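Local coordinates for protein xylulose kinase (Escherichia coli, PDB 2ITM) that phosphorylates D-xylulose to D-xylulose 5-phosphate at the expense of ATP, and acts more weakly on 1-deoxy-D-xylulose, at residues R157-D170 with V225-G237. Residues are numbered along the deposited sequence; the frame is centred on the assembly and turned at random.
Sequences RLRMTGEFASDMSD and VPVVAGGGDNAAG. With XUL (D-xylulose), chain C.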
loop_
_atom_site.group_PDB
_atom_site.type_symbol
_atom_site.label_atom_id
_atom_site.label_comp_id
_atom_site.label_asym_id
_atom_site.label_seq_id
_atom_site.Cartn_x
_atom_site.Cartn_y
_atom_site.Cartn_z
ATOM N N ARG A 157 13.422 11.104 43.227
ATOM C CA ARG A 157 13.087 11.421 44.597
ATOM C C ARG A 157 14.227 11.143 45.571
ATOM O O ARG A 157 14.582 11.992 46.356
ATOM C CB ARG A 157 11.808 10.706 45.029
ATOM C CG ARG A 157 11.416 10.944 46.465
ATOM C CD ARG A 157 10.512 9.887 47.062
ATOM N NE ARG A 157 9.589 9.369 46.072
ATOM C CZ ARG A 157 8.586 10.055 45.570
ATOM N NH1 ARG A 157 8.350 11.285 45.987
ATOM N NH2 ARG A 157 7.814 9.510 44.660
ATOM N N LEU A 158 14.786 9.943 45.509
ATOM C CA LEU A 158 15.904 9.553 46.360
ATOM C C LEU A 158 17.089 10.507 46.244
ATOM O O LEU A 158 17.640 10.941 47.235
ATOM C CB LEU A 158 16.330 8.124 46.058
ATOM C CG LEU A 158 17.615 7.642 46.717
ATOM C CD1 LEU A 158 17.362 7.294 48.144
ATOM C CD2 LEU A 158 18.216 6.476 45.970
ATOM N N ARG A 159 17.443 10.870 45.023
ATOM C CA ARG A 159 18.457 11.886 44.785
ATOM C C ARG A 159 18.116 13.269 45.350
ATOM O O ARG A 159 18.997 14.002 45.762
ATOM C CB ARG A 159 18.803 11.967 43.305
ATOM C CG ARG A 159 19.747 10.879 42.825
ATOM C CD ARG A 159 21.135 10.942 43.426
ATOM N NE ARG A 159 22.192 10.900 42.412
ATOM C CZ ARG A 159 22.763 11.960 41.891
ATOM N NH1 ARG A 159 22.396 13.164 42.273
ATOM N NH2 ARG A 159 23.694 11.826 40.974
ATOM N N MET A 160 16.829 13.599 45.381
ATOM C CA MET A 160 16.366 14.863 45.891
ATOM C C MET A 160 16.124 14.891 47.404
ATOM O O MET A 160 16.245 15.930 48.024
ATOM C CB MET A 160 15.100 15.299 45.167
ATOM C CG MET A 160 15.296 15.806 43.765
ATOM S SD MET A 160 13.793 16.528 43.109
ATOM C CE MET A 160 12.716 15.143 43.181
ATOM N N THR A 161 15.775 13.746 47.980
ATOM C CA THR A 161 15.314 13.672 49.359
ATOM C C THR A 161 16.055 12.716 50.255
ATOM O O THR A 161 15.967 12.805 51.463
ATOM C CB THR A 161 13.826 13.342 49.438
ATOM O OG1 THR A 161 13.589 12.018 48.960
ATOM C CG2 THR A 161 13.036 14.228 48.537
ATOM N N GLY A 162 16.762 11.774 49.649
ATOM C CA GLY A 162 17.329 10.654 50.370
ATOM C C GLY A 162 16.353 9.605 50.872
ATOM O O GLY A 162 16.732 8.746 51.647
ATOM N N GLU A 163 15.106 9.667 50.426
ATOM C CA GLU A 163 14.103 8.694 50.830
ATOM C C GLU A 163 13.819 7.697 49.716
ATOM O O GLU A 163 13.997 8.011 48.550
ATOM C CB GLU A 163 12.795 9.374 51.243
ATOM C CG GLU A 163 12.938 10.645 52.065
ATOM C CD GLU A 163 13.392 10.360 53.468
ATOM O OE1 GLU A 163 13.418 9.185 53.841
ATOM O OE2 GLU A 163 13.730 11.286 54.186
ATOM N N PHE A 164 13.389 6.497 50.100
ATOM C CA PHE A 164 12.908 5.488 49.170
ATOM C C PHE A 164 11.387 5.428 49.207
ATOM O O PHE A 164 10.813 4.871 50.121
ATOM C CB PHE A 164 13.453 4.093 49.518
ATOM C CG PHE A 164 14.955 3.993 49.531
ATOM C CD1 PHE A 164 15.674 4.309 50.662
ATOM C CD2 PHE A 164 15.647 3.570 48.420
ATOM C CE1 PHE A 164 17.040 4.216 50.671
ATOM C CE2 PHE A 164 17.015 3.474 48.435
ATOM C CZ PHE A 164 17.708 3.796 49.554
ATOM N N ALA A 165 10.740 5.986 48.194
ATOM C CA ALA A 165 9.293 6.046 48.170
ATOM C C ALA A 165 8.691 6.073 46.771
ATOM O O ALA A 165 9.278 6.600 45.850
ATOM C CB ALA A 165 8.804 7.201 48.976
ATOM N N SER A 166 7.500 5.503 46.638
ATOM C CA SER A 166 6.699 5.651 45.441
ATOM C C SER A 166 5.223 5.926 45.730
ATOM O O SER A 166 4.811 5.938 46.866
ATOM C CB SER A 166 6.847 4.418 44.547
ATOM O OG SER A 166 6.388 4.662 43.246
ATOM N N ASP A 167 4.474 6.106 44.664
ATOM C CA ASP A 167 3.038 6.244 44.738
ATOM C C ASP A 167 2.311 5.054 44.126
ATOM O O ASP A 167 2.879 4.294 43.396
ATOM C CB ASP A 167 2.593 7.543 44.082
ATOM C CG ASP A 167 2.515 7.439 42.592
ATOM O OD1 ASP A 167 1.412 7.315 42.074
ATOM O OD2 ASP A 167 3.507 7.478 41.861
ATOM N N MET A 168 1.029 4.934 44.431
ATOM C CA MET A 168 0.219 3.801 44.000
ATOM C C MET A 168 0.068 3.653 42.464
ATOM O O MET A 168 -0.049 2.568 41.943
ATOM C CB MET A 168 -1.149 3.837 44.672
ATOM C CG MET A 168 -1.095 3.797 46.193
ATOM S SD MET A 168 -0.413 2.286 46.860
ATOM C CE MET A 168 -0.567 2.616 48.583
ATOM N N SER A 169 0.053 4.766 41.751
ATOM C CA SER A 169 -0.096 4.750 40.315
ATOM C C SER A 169 1.138 4.243 39.582
ATOM O O SER A 169 1.010 3.502 38.646
ATOM C CB SER A 169 -0.561 6.114 39.781
ATOM O OG SER A 169 0.494 7.036 39.681
ATOM N N ASP A 170 2.300 4.675 40.028
ATOM C CA ASP A 170 3.542 4.190 39.460
ATOM C C ASP A 170 3.809 2.747 39.906
ATOM O O ASP A 170 4.180 1.905 39.114
ATOM C CB ASP A 170 4.698 5.113 39.871
ATOM C CG ASP A 170 5.550 5.571 38.670
ATOM O OD1 ASP A 170 6.554 6.266 38.923
ATOM O OD2 ASP A 170 5.313 5.287 37.490
ATOM N N VAL A 225 11.870 22.136 50.905
ATOM C CA VAL A 225 10.435 22.050 50.706
ATOM C C VAL A 225 9.937 20.600 50.727
ATOM O O VAL A 225 10.655 19.693 50.349
ATOM C CB VAL A 225 10.081 22.718 49.366
ATOM C CG1 VAL A 225 9.374 21.780 48.435
ATOM C CG2 VAL A 225 9.346 24.012 49.571
ATOM N N PRO A 226 8.699 20.393 51.168
ATOM C CA PRO A 226 8.112 19.054 51.209
ATOM C C PRO A 226 7.849 18.478 49.823
ATOM O O PRO A 226 7.473 19.201 48.913
ATOM C CB PRO A 226 6.794 19.273 51.942
ATOM C CG PRO A 226 6.729 20.705 52.259
ATOM C CD PRO A 226 7.684 21.424 51.416
ATOM N N VAL A 227 8.075 17.183 49.669
ATOM C CA VAL A 227 7.930 16.525 48.388
ATOM C C VAL A 227 6.829 15.481 48.437
ATOM O O VAL A 227 6.817 14.648 49.317
ATOM C CB VAL A 227 9.219 15.827 47.975
ATOM C CG1 VAL A 227 9.021 15.069 46.682
ATOM C CG2 VAL A 227 10.359 16.798 47.889
ATOM N N VAL A 228 5.916 15.531 47.480
ATOM C CA VAL A 228 4.866 14.532 47.404
ATOM C C VAL A 228 5.251 13.320 46.557
ATOM O O VAL A 228 6.199 13.363 45.799
ATOM C CB VAL A 228 3.516 15.117 46.955
ATOM C CG1 VAL A 228 3.080 16.257 47.858
ATOM C CG2 VAL A 228 3.567 15.541 45.519
ATOM N N ALA A 229 4.498 12.243 46.710
ATOM C CA ALA A 229 4.756 11.004 45.993
ATOM C C ALA A 229 4.639 11.132 44.475
ATOM O O ALA A 229 5.361 10.493 43.748
ATOM C CB ALA A 229 3.858 9.914 46.499
ATOM N N GLY A 230 3.714 11.961 44.018
ATOM C CA GLY A 230 3.482 12.146 42.604
ATOM C C GLY A 230 2.640 11.057 41.968
ATOM O O GLY A 230 1.801 10.449 42.609
ATOM N N GLY A 231 2.886 10.827 40.687
ATOM C CA GLY A 231 2.199 9.808 39.900
ATOM C C GLY A 231 3.043 9.369 38.717
ATOM O O GLY A 231 3.938 10.082 38.284
ATOM N N GLY A 232 2.764 8.184 38.198
ATOM C CA GLY A 232 3.134 7.869 36.840
ATOM C C GLY A 232 2.632 8.941 35.900
ATOM O O GLY A 232 1.657 9.615 36.192
ATOM N N ASP A 233 3.301 9.087 34.764
ATOM C CA ASP A 233 2.997 10.159 33.834
ATOM C C ASP A 233 1.541 10.245 33.379
ATOM O O ASP A 233 0.964 11.312 33.376
ATOM C CB ASP A 233 3.970 10.188 32.656
ATOM C CG ASP A 233 3.967 8.909 31.848
ATOM O OD1 ASP A 233 3.160 8.007 32.116
ATOM O OD2 ASP A 233 4.748 8.723 30.913
ATOM N N ASN A 234 0.948 9.120 33.008
ATOM C CA ASN A 234 -0.468 9.095 32.685
ATOM C C ASN A 234 -1.358 9.598 33.816
ATOM O O ASN A 234 -2.100 10.543 33.638
ATOM C CB ASN A 234 -0.917 7.714 32.207
ATOM C CG ASN A 234 -0.245 7.292 30.926
ATOM O OD1 ASN A 234 -0.243 8.011 29.956
ATOM N ND2 ASN A 234 0.332 6.119 30.928
ATOM N N ALA A 235 -1.269 8.963 34.976
ATOM C CA ALA A 235 -2.112 9.327 36.102
ATOM C C ALA A 235 -1.927 10.779 36.520
ATOM O O ALA A 235 -2.885 11.465 36.801
ATOM C CB ALA A 235 -1.900 8.404 37.264
ATOM N N ALA A 236 -0.683 11.240 36.540
ATOM C CA ALA A 236 -0.397 12.631 36.864
ATOM C C ALA A 236 -0.973 13.606 35.852
ATOM O O ALA A 236 -1.566 14.593 36.220
ATOM C CB ALA A 236 1.083 12.857 37.038
ATOM N N GLY A 237 -0.770 13.317 34.577
ATOM C CA GLY A 237 -1.494 13.966 33.511
ATOM C C GLY A 237 -2.983 14.091 33.734
ATOM O O GLY A 237 -3.539 15.155 33.588
HETATM C C1 XUL C . 2.141 2.215 29.845
HETATM C C2 XUL C . 2.095 3.647 29.338
HETATM C C3 XUL C . 2.897 4.677 30.051
HETATM C C4 XUL C . 3.960 5.105 29.074
HETATM C C5 XUL C . 5.111 5.834 29.735
HETATM O O1 XUL C . 1.225 2.020 30.890
HETATM O O2 XUL C . 1.820 3.880 27.974
HETATM O O3 XUL C . 3.538 4.012 31.100
HETATM O O4 XUL C . 4.416 3.910 28.504
HETATM O O5 XUL C . 4.894 5.868 31.110
#
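The glycine-rich connection Val228-Gly232, which leads into the helix carrying Asp233, the probable proton acceptor of this FGGY kinase, is gripped by residues 157-170. Arg157 does much of the holding: its guanidinium meets two successive carbonyls edge-on, NH1 giving to Val228 O (3.0 Å) and NH2 to Ala229 O (2.8 Å), both close to the guanidinium plane. NE reaches back to Ala165 O, so the group is pinned on three nitrogens, and Asp154 adds a salt bridge. Cut back to alanine, position 157 would probably leave all three carbonyls without these donors and the chain before Gly230 free to shift. One helical turn on, the methyls Thr161 CG2 and Val227 CG2 meet tip to tip at 3.8 Å. Farther along, Ser169 OG accepts from Gly232 N (2.9 Å) while donating to the syn lone pair of Asp167 OD1 (2.6 Å); its chi1 of 80° sets the hydroxyl between its own backbone N and carbonyl carbon, facing both partners. Asp167, N-cap of helix 168-172, also pairs with Lys153. Just beyond Gly232, Asp233 OD2 accepts from the sugar's O5 (2.9 Å). The helical turn 157-161 runs nearly antiparallel to strand 226-228, and strand 226-232 lies between strands 70-75 and 208-211 in the mixed sheet.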